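Local coordinates for protein cellulase CEL9M (Clostridium cellulolyticum, PDB 1IA6) that probably hydrolyses internal beta-1,4-glucosidic linkages in cellulose and related beta-glucans, acting as a family 9 glycoside hydrolase, at residues A[141-146]-A[199-204]; A[70-75]-A[159-164]; A[32-37]-A[381-386]; A[357-362]-A[407-412]. One frame throughout, in Å; residues are numbered along the deposited sequence.

Interaction 1 (A[141-146]-A[199-204])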
loop_
_atom_site.group_PDB
_atom_site.type_symbol
_atom_site.label_atom_id
_atom_site.label_comp_id
_atom_site.label_asym_id
_atom_site.label_seq_id
_atom_site.Cartn_x
_atom_site.Cartn_y
_atom_site.Cartn_z
ATOM N N SER A 141 -21.840 5.390 -3.268
ATOM C CA SER A 141 -21.196 4.549 -2.267
ATOM C C SER A 141 -21.569 3.199 -2.869
ATOM O O SER A 141 -22.514 2.534 -2.440
ATOM C CB SER A 141 -21.853 4.765 -0.905
ATOM O OG SER A 141 -21.758 6.131 -0.532
ATOM N N LEU A 142 -20.812 2.825 -3.895
ATOM C CA LEU A 142 -21.056 1.624 -4.683
ATOM C C LEU A 142 -21.121 0.255 -4.016
ATOM O O LEU A 142 -22.037 -0.521 -4.299
ATOM C CB LEU A 142 -20.048 1.575 -5.835
ATOM C CG LEU A 142 -20.470 0.760 -7.059
ATOM C CD1 LEU A 142 -21.789 1.310 -7.606
ATOM C CD2 LEU A 142 -19.388 0.824 -8.120
ATOM N N TYR A 143 -20.160 -0.056 -3.153
ATOM C CA TYR A 143 -20.140 -1.362 -2.502
ATOM C C TYR A 143 -20.023 -1.306 -0.982
ATOM O O TYR A 143 -19.418 -0.396 -0.412
ATOM C CB TYR A 143 -18.977 -2.207 -3.032
ATOM C CG TYR A 143 -18.952 -2.422 -4.528
ATOM C CD1 TYR A 143 -19.984 -3.098 -5.177
ATOM C CD2 TYR A 143 -17.873 -1.974 -5.294
ATOM C CE1 TYR A 143 -19.943 -3.327 -6.550
ATOM C CE2 TYR A 143 -17.822 -2.198 -6.670
ATOM C CZ TYR A 143 -18.860 -2.874 -7.289
ATOM O OH TYR A 143 -18.816 -3.104 -8.647
ATOM N N LYS A 144 -20.603 -2.309 -0.337
ATOM C CA LYS A 144 -20.552 -2.421 1.110
ATOM C C LYS A 144 -20.609 -3.899 1.462
ATOM O O LYS A 144 -21.190 -4.700 0.730
ATOM C CB LYS A 144 -21.733 -1.696 1.759
ATOM C CG LYS A 144 -23.079 -2.356 1.532
ATOM C CD LYS A 144 -24.167 -1.670 2.345
ATOM C CE LYS A 144 -25.522 -2.300 2.090
ATOM N NZ LYS A 144 -26.590 -1.589 2.840
ATOM N N ALA A 145 -19.987 -4.255 2.576
ATOM C CA ALA A 145 -19.988 -5.625 3.041
ATOM C C ALA A 145 -20.960 -5.710 4.209
ATOM O O ALA A 145 -21.052 -4.790 5.018
ATOM C CB ALA A 145 -18.592 -6.026 3.489
ATOM N N ASP A 146 -21.711 -6.803 4.262
ATOM C CA ASP A 146 -22.660 -7.047 5.341
ATOM C C ASP A 146 -22.893 -8.555 5.405
ATOM O O ASP A 146 -22.288 -9.307 4.644
ATOM C CB ASP A 146 -23.973 -6.281 5.111
ATOM C CG ASP A 146 -24.602 -6.581 3.774
ATOM O OD1 ASP A 146 -24.721 -7.769 3.418
ATOM O OD2 ASP A 146 -24.992 -5.621 3.081
ATOM N N ASN A 199 -15.795 -6.776 -4.000
ATOM C CA ASN A 199 -15.909 -6.261 -5.361
ATOM C C ASN A 199 -14.977 -5.079 -5.615
ATOM O O ASN A 199 -14.834 -4.197 -4.770
ATOM C CB ASN A 199 -17.351 -5.818 -5.637
ATOM C CG ASN A 199 -18.353 -6.954 -5.504
ATOM O OD1 ASN A 199 -18.282 -7.945 -6.229
ATOM N ND2 ASN A 199 -19.293 -6.809 -4.573
ATOM N N GLY A 200 -14.355 -5.065 -6.789
ATOM C CA GLY A 200 -13.463 -3.977 -7.150
ATOM C C GLY A 200 -13.634 -3.631 -8.618
ATOM O O GLY A 200 -12.736 -3.066 -9.249
ATOM N N GLN A 201 -14.807 -3.957 -9.156
ATOM C CA GLN A 201 -15.106 -3.722 -10.561
ATOM C C GLN A 201 -14.035 -4.437 -11.380
ATOM O O GLN A 201 -13.479 -5.434 -10.926
ATOM C CB GLN A 201 -15.124 -2.219 -10.865
ATOM C CG GLN A 201 -16.196 -1.456 -10.081
ATOM C CD GLN A 201 -16.416 -0.043 -10.599
ATOM O OE1 GLN A 201 -15.739 0.901 -10.187
ATOM N NE2 GLN A 201 -17.362 0.104 -11.522
ATOM N N SER A 202 -13.733 -3.949 -12.577
ATOM C CA SER A 202 -12.717 -4.606 -13.393
ATOM C C SER A 202 -11.329 -4.054 -13.082
ATOM O O SER A 202 -10.326 -4.520 -13.624
ATOM C CB SER A 202 -13.027 -4.412 -14.881
ATOM O OG SER A 202 -12.982 -3.040 -15.233
ATOM N N PHE A 203 -11.279 -3.073 -12.190
ATOM C CA PHE A 203 -10.027 -2.422 -11.824
ATOM C C PHE A 203 -9.222 -3.212 -10.809
ATOM O O PHE A 203 -8.001 -3.324 -10.923
ATOM C CB PHE A 203 -10.331 -1.021 -11.296
ATOM C CG PHE A 203 -11.109 -0.184 -12.266
ATOM C CD1 PHE A 203 -10.500 0.318 -13.412
ATOM C CD2 PHE A 203 -12.465 0.044 -12.074
ATOM C CE1 PHE A 203 -11.234 1.029 -14.355
ATOM C CE2 PHE A 203 -13.207 0.756 -13.013
ATOM C CZ PHE A 203 -12.588 1.248 -14.155
ATOM N N TYR A 204 -9.907 -3.754 -9.813
ATOM C CA TYR A 204 -9.242 -4.549 -8.794
ATOM C C TYR A 204 -9.965 -5.871 -8.619
ATOM O O TYR A 204 -10.749 -6.054 -7.691
ATOM C CB TYR A 204 -9.186 -3.772 -7.478
ATOM C CG TYR A 204 -8.146 -2.672 -7.508
ATOM C CD1 TYR A 204 -6.795 -2.962 -7.314
ATOM C CD2 TYR A 204 -8.503 -1.353 -7.790
ATOM C CE1 TYR A 204 -5.822 -1.968 -7.403
ATOM C CE2 TYR A 204 -7.539 -0.349 -7.881
ATOM C CZ TYR A 204 -6.202 -0.665 -7.688
ATOM O OH TYR A 204 -5.241 0.314 -7.777
HETATM O O HOH W 1 -16.712 -5.842 -8.703
#
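Tyr143 lays one face of its ring against Asn199. The touching atom is Asn199 CB, which sits 3.5 Å from the centroid of the Tyr143 ring and only 5° off the ring normal. This is a CH-pi contact over the middle of the face. The amide of Asn199 continues past the ring beside CD1 and CE1, its plane turned 39° from the ring. Both side chains put CG beside their own backbone N (chi1 -56° for Tyr143), and they cross at about a right angle. The opposite face of the ring is covered by its neighbour in sequence, Leu142, through CG. Gln201 comes to the rim instead: its CG lies in the ring plane, 3.4 Å from Tyr143 OH. Beyond CG the Gln201 chain is extended, and its amide carbon CD packs 4.0 Å from Leu142 CD2. That amide is held by Glu121, Gln118 and Gly122. A water accepts a bond from Gln201 N at 2.7 Å and makes a weak one with Tyr143 OH. Strand 143-145 is an edge strand of the small antiparallel sheet and pairs with strand 115-119. The contact thus joins this sheet to the loop between helices 174-193 and 210-224, at the surface. Carbon contacts hold the ring on both faces and at its edge; polar linkage across the segments runs through the water.

Interaction 2 (A[70-75]-A[159-164])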
loop_
_atom_site.group_PDB
_atom_site.type_symbol
_atom_site.label_atom_id
_atom_site.label_comp_id
_atom_site.label_asym_id
_atom_site.label_seq_id
_atom_site.Cartn_x
_atom_site.Cartn_y
_atom_site.Cartn_z
ATOM N N SER A 70 -2.734 -0.860 1.488
ATOM C CA SER A 70 -1.781 0.230 1.669
ATOM C C SER A 70 -1.658 0.646 3.129
ATOM O O SER A 70 -0.550 0.821 3.636
ATOM C CB SER A 70 -2.183 1.423 0.804
ATOM O OG SER A 70 -2.068 1.086 -0.572
ATOM N N ALA A 71 -2.791 0.796 3.805
ATOM C CA ALA A 71 -2.783 1.178 5.213
ATOM C C ALA A 71 -2.094 0.109 6.054
ATOM O O ALA A 71 -1.380 0.421 7.006
ATOM C CB ALA A 71 -4.212 1.392 5.711
ATOM N N ALA A 72 -2.310 -1.157 5.705
ATOM C CA ALA A 72 -1.702 -2.256 6.447
ATOM C C ALA A 72 -0.195 -2.332 6.251
ATOM O O ALA A 72 0.546 -2.572 7.205
ATOM C CB ALA A 72 -2.346 -3.587 6.046
ATOM N N ILE A 73 0.264 -2.136 5.019
ATOM C CA ILE A 73 1.695 -2.206 4.732
ATOM C C ILE A 73 2.448 -1.030 5.343
ATOM O O ILE A 73 3.576 -1.187 5.814
ATOM C CB ILE A 73 1.961 -2.260 3.209
ATOM C CG1 ILE A 73 1.309 -3.510 2.617
ATOM C CG2 ILE A 73 3.464 -2.225 2.926
ATOM C CD1 ILE A 73 1.554 -4.786 3.398
ATOM N N LEU A 74 1.834 0.147 5.332
ATOM C CA LEU A 74 2.465 1.317 5.939
ATOM C C LEU A 74 2.561 1.085 7.445
ATOM O O LEU A 74 3.577 1.392 8.066
ATOM C CB LEU A 74 1.645 2.579 5.666
ATOM C CG LEU A 74 1.717 3.150 4.250
ATOM C CD1 LEU A 74 0.673 4.249 4.098
ATOM C CD2 LEU A 74 3.125 3.695 3.981
ATOM N N GLY A 75 1.499 0.535 8.027
ATOM C CA GLY A 75 1.501 0.257 9.454
ATOM C C GLY A 75 2.552 -0.782 9.810
ATOM O O GLY A 75 3.191 -0.697 10.856
ATOM N N SER A 159 -8.880 -4.758 8.698
ATOM C CA SER A 159 -8.725 -5.202 10.080
ATOM C C SER A 159 -7.250 -5.133 10.477
ATOM O O SER A 159 -6.905 -4.626 11.547
ATOM C CB SER A 159 -9.240 -6.638 10.231
ATOM O OG SER A 159 -9.017 -7.138 11.542
ATOM N N ALA A 160 -6.377 -5.643 9.611
ATOM C CA ALA A 160 -4.944 -5.640 9.894
ATOM C C ALA A 160 -4.428 -4.217 10.041
ATOM O O ALA A 160 -3.623 -3.934 10.922
ATOM C CB ALA A 160 -4.181 -6.367 8.784
ATOM N N ALA A 161 -4.890 -3.322 9.175
ATOM C CA ALA A 161 -4.463 -1.929 9.235
ATOM C C ALA A 161 -4.877 -1.306 10.566
ATOM O O ALA A 161 -4.128 -0.522 11.151
ATOM C CB ALA A 161 -5.079 -1.140 8.077
ATOM N N LEU A 162 -6.074 -1.654 11.036
ATOM C CA LEU A 162 -6.594 -1.121 12.293
ATOM C C LEU A 162 -5.877 -1.711 13.507
ATOM O O LEU A 162 -5.636 -1.008 14.490
ATOM C CB LEU A 162 -8.101 -1.377 12.392
ATOM C CG LEU A 162 -8.962 -0.510 11.465
ATOM C CD1 LEU A 162 -10.393 -1.035 11.442
ATOM C CD2 LEU A 162 -8.918 0.944 11.936
ATOM N N THR A 163 -5.537 -2.994 13.440
ATOM C CA THR A 163 -4.824 -3.633 14.543
ATOM C C THR A 163 -3.420 -3.047 14.626
ATOM O O THR A 163 -2.899 -2.799 15.712
ATOM C CB THR A 163 -4.716 -5.151 14.340
ATOM O OG1 THR A 163 -6.030 -5.712 14.271
ATOM C CG2 THR A 163 -3.954 -5.799 15.506
ATOM N N LEU A 164 -2.801 -2.827 13.472
ATOM C CA LEU A 164 -1.463 -2.250 13.463
ATOM C C LEU A 164 -1.512 -0.833 14.023
ATOM O O LEU A 164 -0.574 -0.392 14.687
ATOM C CB LEU A 164 -0.882 -2.269 12.047
ATOM C CG LEU A 164 -0.239 -3.619 11.715
ATOM C CD1 LEU A 164 -0.111 -3.816 10.206
ATOM C CD2 LEU A 164 1.116 -3.689 12.399
HETATM O O HOH W 2 -1.964 0.684 9.910
#
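Ala71 meets Ala161 methyl to methyl, with Ala71 CB 3.6 Å from Ala161 CB. Ala71 also packs on Phe101 and Phe105 of helix 91-107. The backbone of Ala71 takes part as well: a water donates one proton to Ala71 O, at 3.0 Å, and the other to Ala161 O, at 2.8 Å. Both carbonyls already lie in helices, so the water ties the two backbones together inside a buried interface. Ala72 is the nearest point of the backbones, its CA 3.9 Å from Ala161 CA. The methyl of Ala161 sits against Ala72 N, and Ala72 CB packs on the methyls of Ala160 and Ala161. Leu164 CD1 packs 3.3 Å from Ala72 O, a close van der Waals approach. Small residues let the axes of these helical segments approach to 7.8 Å at a crossing angle of 33°, with both helices running in roughly the same direction. Helices 64-80 and 152-169 belong to the (alpha/alpha)6 barrel of the family 9 catalytic module. Ile73 and Leu74 are turned to other helices, among them 413-429 and 91-107. Gly75 brings bare backbone to Leu164, whose CG stands beside its own backbone N (chi1 -84°). Both methyls of Leu164 touch the backbone of Gly75, with Leu164 CD2 4.0 Å from Gly75 O. The same carbonyl accepts a hydrogen bond from Asn168 ND2, one turn further along helix 152-169.

Interaction 3 (A[32-37]-A[381-386])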
loop_
_atom_site.group_PDB
_atom_site.type_symbol
_atom_site.label_atom_id
_atom_site.label_comp_id
_atom_site.label_asym_id
_atom_site.label_seq_id
_atom_site.Cartn_x
_atom_site.Cartn_y
_atom_site.Cartn_z
ATOM N N PHE A 32 1.522 19.964 0.024
ATOM C CA PHE A 32 1.279 20.495 -1.310
ATOM C C PHE A 32 0.250 21.618 -1.267
ATOM O O PHE A 32 -0.908 21.399 -0.910
ATOM C CB PHE A 32 0.795 19.378 -2.237
ATOM C CG PHE A 32 1.756 18.228 -2.349
ATOM C CD1 PHE A 32 3.029 18.417 -2.881
ATOM C CD2 PHE A 32 1.389 16.954 -1.924
ATOM C CE1 PHE A 32 3.924 17.352 -2.989
ATOM C CE2 PHE A 32 2.275 15.882 -2.027
ATOM C CZ PHE A 32 3.545 16.080 -2.561
ATOM N N ASP A 33 0.671 22.823 -1.635
ATOM C CA ASP A 33 -0.242 23.956 -1.619
ATOM C C ASP A 33 -1.296 23.860 -2.721
ATOM O O ASP A 33 -2.279 24.597 -2.704
ATOM C CB ASP A 33 0.530 25.279 -1.738
ATOM C CG ASP A 33 1.425 25.328 -2.958
ATOM O OD1 ASP A 33 0.950 24.999 -4.065
ATOM O OD2 ASP A 33 2.608 25.708 -2.812
ATOM N N TRP A 34 -1.101 22.944 -3.668
ATOM C CA TRP A 34 -2.060 22.780 -4.757
ATOM C C TRP A 34 -3.192 21.801 -4.445
ATOM O O TRP A 34 -4.029 21.523 -5.303
ATOM C CB TRP A 34 -1.356 22.363 -6.056
ATOM C CG TRP A 34 -0.252 21.361 -5.885
ATOM C CD1 TRP A 34 1.044 21.619 -5.538
ATOM C CD2 TRP A 34 -0.347 19.942 -6.062
ATOM N NE1 TRP A 34 1.764 20.447 -5.495
ATOM C CE2 TRP A 34 0.934 19.403 -5.810
ATOM C CE3 TRP A 34 -1.393 19.073 -6.411
ATOM C CZ2 TRP A 34 1.201 18.032 -5.896
ATOM C CZ3 TRP A 34 -1.129 17.708 -6.495
ATOM C CH2 TRP A 34 0.161 17.203 -6.236
ATOM N N ARG A 35 -3.219 21.279 -3.221
ATOM C CA ARG A 35 -4.283 20.361 -2.818
ATOM C C ARG A 35 -5.224 21.052 -1.838
ATOM O O ARG A 35 -4.784 21.804 -0.964
ATOM C CB ARG A 35 -3.717 19.096 -2.159
ATOM C CG ARG A 35 -3.154 18.048 -3.121
ATOM C CD ARG A 35 -4.126 17.704 -4.247
ATOM N NE ARG A 35 -5.518 17.685 -3.801
ATOM C CZ ARG A 35 -6.078 16.721 -3.076
ATOM N NH1 ARG A 35 -5.375 15.659 -2.701
ATOM N NH2 ARG A 35 -7.347 16.833 -2.706
ATOM N N GLY A 36 -6.519 20.793 -1.992
ATOM C CA GLY A 36 -7.515 21.379 -1.113
ATOM C C GLY A 36 -8.674 20.425 -0.885
ATOM O O GLY A 36 -8.603 19.256 -1.264
ATOM N N ALA A 37 -9.747 20.920 -0.275
ATOM C CA ALA A 37 -10.922 20.097 -0.001
ATOM C C ALA A 37 -11.536 19.541 -1.279
ATOM O O ALA A 37 -11.662 20.252 -2.275
ATOM C CB ALA A 37 -11.967 20.915 0.763
ATOM N N ALA A 381 3.457 17.657 -16.217
ATOM C CA ALA A 381 2.764 17.988 -14.975
ATOM C C ALA A 381 3.135 19.378 -14.463
ATOM O O ALA A 381 4.312 19.712 -14.344
ATOM C CB ALA A 381 3.077 16.943 -13.914
ATOM N N LYS A 382 2.119 20.175 -14.149
ATOM C CA LYS A 382 2.316 21.530 -13.648
ATOM C C LYS A 382 2.905 21.528 -12.237
ATOM O O LYS A 382 3.712 22.393 -11.892
ATOM C CB LYS A 382 0.979 22.279 -13.647
ATOM C CG LYS A 382 1.069 23.754 -13.287
ATOM C CD LYS A 382 -0.313 24.407 -13.259
ATOM C CE LYS A 382 -1.011 24.315 -14.611
ATOM N NZ LYS A 382 -2.401 24.865 -14.568
ATOM N N HIS A 383 2.510 20.547 -11.429
ATOM C CA HIS A 383 2.979 20.447 -10.048
ATOM C C HIS A 383 3.915 19.261 -9.820
ATOM O O HIS A 383 3.801 18.237 -10.486
ATOM C CB HIS A 383 1.773 20.341 -9.115
ATOM C CG HIS A 383 0.770 21.436 -9.305
ATOM N ND1 HIS A 383 1.045 22.754 -9.010
ATOM C CD2 HIS A 383 -0.499 21.411 -9.776
ATOM C CE1 HIS A 383 -0.012 23.494 -9.289
ATOM N NE2 HIS A 383 -0.963 22.706 -9.756
ATOM N N LEU A 384 4.840 19.408 -8.876
ATOM C CA LEU A 384 5.796 18.348 -8.564
ATOM C C LEU A 384 5.184 17.340 -7.590
ATOM O O LEU A 384 4.863 17.681 -6.449
ATOM C CB LEU A 384 7.070 18.946 -7.960
ATOM C CG LEU A 384 8.199 17.957 -7.640
ATOM C CD1 LEU A 384 8.709 17.322 -8.926
ATOM C CD2 LEU A 384 9.332 18.674 -6.923
ATOM N N LEU A 385 5.030 16.100 -8.049
ATOM C CA LEU A 385 4.448 15.031 -7.237
ATOM C C LEU A 385 5.546 14.335 -6.426
ATOM O O LEU A 385 5.877 13.176 -6.655
ATOM C CB LEU A 385 3.736 14.028 -8.154
ATOM C CG LEU A 385 2.916 12.890 -7.532
ATOM C CD1 LEU A 385 1.806 13.460 -6.668
ATOM C CD2 LEU A 385 2.322 12.033 -8.641
ATOM N N THR A 386 6.092 15.064 -5.461
ATOM C CA THR A 386 7.172 14.572 -4.615
ATOM C C THR A 386 6.929 13.208 -3.970
ATOM O O THR A 386 5.890 12.981 -3.352
ATOM C CB THR A 386 7.470 15.588 -3.497
ATOM O OG1 THR A 386 7.764 16.862 -4.086
ATOM C CG2 THR A 386 8.657 15.131 -2.651
HETATM O O HOH W 3 4.738 20.252 -5.343
#
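Trp34 and His383 form an offset stack. The Trp34 five-membered ring and the His383 ring have centroids 4.1 Å apart and planes only 7° from parallel. The two side chains slide past each other in opposite directions. Each CB makes a CH-pi contact with the other's ring: Trp34 CB is 3.7 Å from the His383 centroid, and His383 CB is 3.5 Å from that of the Trp34 five-membered ring. Trp34 CG takes the crowded position between its backbone N and carbonyl carbon (chi1 40°). At the indole edge, in plane, a water accepts from Trp34 NE1 at 3.0 Å and donates to Leu384 O. The far end of the indole reaches Leu385, with Trp34 CH2 near Leu385 CD1. A type I beta turn from Phe32 to Arg35 carries the indole and places Phe32 CB over its other face, opposite His383. The Phe32 ring goes on to Thr386, whose O lies at the ring edge 4.0 Å from Phe32 CZ. Two loops of the catalytic module, far apart in sequence, are joined here. Further out, Ala366 and Ala367 of helix 365-368 touch Trp34. Arg35 anchors the turn by a salt bridge to Glu133, and the backbone of His383 bonds to that of Ala367.

Interaction 4 (A[357-362]-A[407-412])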
loop_
_atom_site.group_PDB
_atom_site.type_symbol
_atom_site.label_atom_id
_atom_site.label_comp_id
_atom_site.label_asym_id
_atom_site.label_seq_id
_atom_site.Cartn_x
_atom_site.Cartn_y
_atom_site.Cartn_z
ATOM N N ASN A 357 16.862 13.757 -13.035
ATOM C CA ASN A 357 16.094 13.479 -14.241
ATOM C C ASN A 357 14.865 12.603 -14.026
ATOM O O ASN A 357 14.668 11.619 -14.736
ATOM C CB ASN A 357 17.004 12.836 -15.290
ATOM C CG ASN A 357 16.502 13.053 -16.699
ATOM O OD1 ASN A 357 16.009 14.134 -17.031
ATOM N ND2 ASN A 357 16.638 12.039 -17.542
ATOM N N TRP A 358 14.027 12.977 -13.063
ATOM C CA TRP A 358 12.829 12.203 -12.759
ATOM C C TRP A 358 11.696 12.395 -13.769
ATOM O O TRP A 358 11.731 13.302 -14.601
ATOM C CB TRP A 358 12.341 12.538 -11.345
ATOM C CG TRP A 358 12.016 13.988 -11.128
ATOM C CD1 TRP A 358 10.951 14.674 -11.637
ATOM C CD2 TRP A 358 12.746 14.921 -10.322
ATOM N NE1 TRP A 358 10.970 15.975 -11.195
ATOM C CE2 TRP A 358 12.061 16.154 -10.388
ATOM C CE3 TRP A 358 13.912 14.835 -9.549
ATOM C CZ2 TRP A 358 12.503 17.295 -9.708
ATOM C CZ3 TRP A 358 14.350 15.970 -8.873
ATOM C CH2 TRP A 358 13.645 17.183 -8.958
ATOM N N CYS A 359 10.699 11.521 -13.686
ATOM C CA CYS A 359 9.540 11.542 -14.577
ATOM C C CYS A 359 8.790 12.874 -14.524
ATOM O O CYS A 359 8.479 13.373 -13.445
ATOM C CB CYS A 359 8.605 10.391 -14.190
ATOM S SG CYS A 359 7.053 10.299 -15.110
ATOM N N ILE A 360 8.495 13.450 -15.688
ATOM C CA ILE A 360 7.781 14.724 -15.738
ATOM C C ILE A 360 6.340 14.579 -16.225
ATOM O O ILE A 360 5.591 15.559 -16.258
ATOM C CB ILE A 360 8.500 15.748 -16.654
ATOM C CG1 ILE A 360 8.548 15.223 -18.088
ATOM C CG2 ILE A 360 9.903 16.019 -16.132
ATOM C CD1 ILE A 360 9.140 16.210 -19.086
ATOM N N HIS A 361 5.956 13.357 -16.586
ATOM C CA HIS A 361 4.607 13.072 -17.073
ATOM C C HIS A 361 3.862 12.037 -16.221
ATOM O O HIS A 361 3.326 11.067 -16.754
ATOM C CB HIS A 361 4.670 12.556 -18.517
ATOM C CG HIS A 361 5.044 13.600 -19.524
ATOM N ND1 HIS A 361 4.130 14.491 -20.049
ATOM C CD2 HIS A 361 6.231 13.893 -20.106
ATOM C CE1 HIS A 361 4.738 15.287 -20.910
ATOM N NE2 HIS A 361 6.014 14.945 -20.965
ATOM N N PRO A 362 3.811 12.224 -14.893
ATOM C CA PRO A 362 3.094 11.229 -14.084
ATOM C C PRO A 362 1.604 11.175 -14.437
ATOM O O PRO A 362 0.991 12.205 -14.717
ATOM C CB PRO A 362 3.329 11.714 -12.658
ATOM C CG PRO A 362 3.390 13.217 -12.829
ATOM C CD PRO A 362 4.258 13.358 -14.065
ATOM N N GLN A 407 1.787 2.517 -18.523
ATOM C CA GLN A 407 2.551 1.424 -17.932
ATOM C C GLN A 407 3.803 1.960 -17.243
ATOM O O GLN A 407 4.217 1.461 -16.196
ATOM C CB GLN A 407 2.957 0.414 -19.011
ATOM C CG GLN A 407 3.867 -0.696 -18.512
ATOM C CD GLN A 407 4.297 -1.644 -19.618
ATOM O OE1 GLN A 407 3.472 -2.342 -20.209
ATOM N NE2 GLN A 407 5.592 -1.671 -19.905
ATOM N N TYR A 408 4.396 2.989 -17.836
ATOM C CA TYR A 408 5.607 3.592 -17.302
ATOM C C TYR A 408 5.363 4.682 -16.260
ATOM O O TYR A 408 6.061 4.755 -15.251
ATOM C CB TYR A 408 6.434 4.217 -18.432
ATOM C CG TYR A 408 6.870 3.259 -19.516
ATOM C CD1 TYR A 408 6.003 2.894 -20.543
ATOM C CD2 TYR A 408 8.153 2.719 -19.511
ATOM C CE1 TYR A 408 6.410 2.012 -21.546
ATOM C CE2 TYR A 408 8.569 1.837 -20.503
ATOM C CZ TYR A 408 7.694 1.490 -21.518
ATOM O OH TYR A 408 8.115 0.626 -22.507
ATOM N N THR A 409 4.362 5.516 -16.507
ATOM C CA THR A 409 4.099 6.659 -15.639
ATOM C C THR A 409 3.013 6.574 -14.576
ATOM O O THR A 409 2.730 7.571 -13.914
ATOM C CB THR A 409 3.808 7.888 -16.493
ATOM O OG1 THR A 409 2.630 7.647 -17.269
ATOM C CG2 THR A 409 4.979 8.168 -17.429
ATOM N N GLU A 410 2.400 5.411 -14.404
ATOM C CA GLU A 410 1.365 5.290 -13.388
ATOM C C GLU A 410 1.948 5.410 -11.985
ATOM O O GLU A 410 3.101 5.052 -11.751
ATOM C CB GLU A 410 0.630 3.955 -13.517
ATOM C CG GLU A 410 -0.609 4.033 -14.395
ATOM C CD GLU A 410 -1.792 3.314 -13.782
ATOM O OE1 GLU A 410 -1.715 2.078 -13.605
ATOM O OE2 GLU A 410 -2.800 3.986 -13.469
ATOM N N VAL A 411 1.145 5.947 -11.071
ATOM C CA VAL A 411 1.523 6.102 -9.665
ATOM C C VAL A 411 0.299 5.633 -8.877
ATOM O O VAL A 411 -0.818 5.718 -9.376
ATOM C CB VAL A 411 1.823 7.576 -9.303
ATOM C CG1 VAL A 411 2.997 8.082 -10.130
ATOM C CG2 VAL A 411 0.584 8.442 -9.538
ATOM N N ALA A 412 0.495 5.133 -7.660
ATOM C CA ALA A 412 -0.643 4.650 -6.884
ATOM C C ALA A 412 -0.307 4.420 -5.423
ATOM O O ALA A 412 0.857 4.284 -5.056
ATOM C CB ALA A 412 -1.166 3.356 -7.494
HETATM O O HOH W 4 1.404 9.881 -18.254
#
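Packing of the Thr409 side chain against a bend of the 357-362 loop makes this contact, which is buried and sits beside the predicted active site. The loop comes after helix 327-341. Thr409 closes the short helix 406-409, and Glu410, a predicted active-site residue, is the first residue to leave helical geometry. The tightest approach is of carbon to oxygen: Thr409 CB is 3.2 Å from His361 O. The methyl Thr409 CG2 lies 3.4 Å from the same oxygen and 3.8 Å from Cys359 SG. Thr409 CG2 stands beside its own backbone N, anti to the carbonyl carbon, while OG1 lies between the two (chi1 62°). This threonine hydroxyl is hydrogen-bonded to Gln405 O. It also shares a water with the loop, at 2.7 Å from Thr409 OG1 and 2.7 Å from His361 O. Cys359 SG is anti to its backbone N and accepts a weak hydrogen bond from His361 N. Pro362 adds packing one residue further on, with its CA 3.7 Å from Thr409 O and its CB 4.4 Å from Val411 CG1. Around the bend, Ile360 N bonds to Asp401 OD2, and His361 N bonds weakly to Asp401 OD1. Asp401 is the other predicted active-site residue. The backbone of Thr409 is paired with His363, and Glu410 OE1 receives a bond from Trp304. The packing joins the loop whose backbone bonds to Asp401 to the segment that carries Glu410, consistent with the acidic catalytic site of family 9 cellulases.

In the fold
Interactions 3 and 4 are neighbours, with centres 15 Å apart, and they touch. Ala381 N probably bonds to Ile360 O at 3.0 Å, and Leu385 CD2 packs on Val411 CG2 at 4.1 Å. Interaction 4 holds the predicted active-site Glu410, and the side chain of Leu385 in interaction 3 is about 10 Å from that of Glu410. Interaction 3 also nears the zinc ion: the side chain of Trp34 is about 11 Å from it. In interactions 1 and 2, Gly200 and the side chain of Ala160 are each about 12 Å from the calcium ion, though the two contacts do not touch. Both are nested within the long chain loop closed by interaction 3.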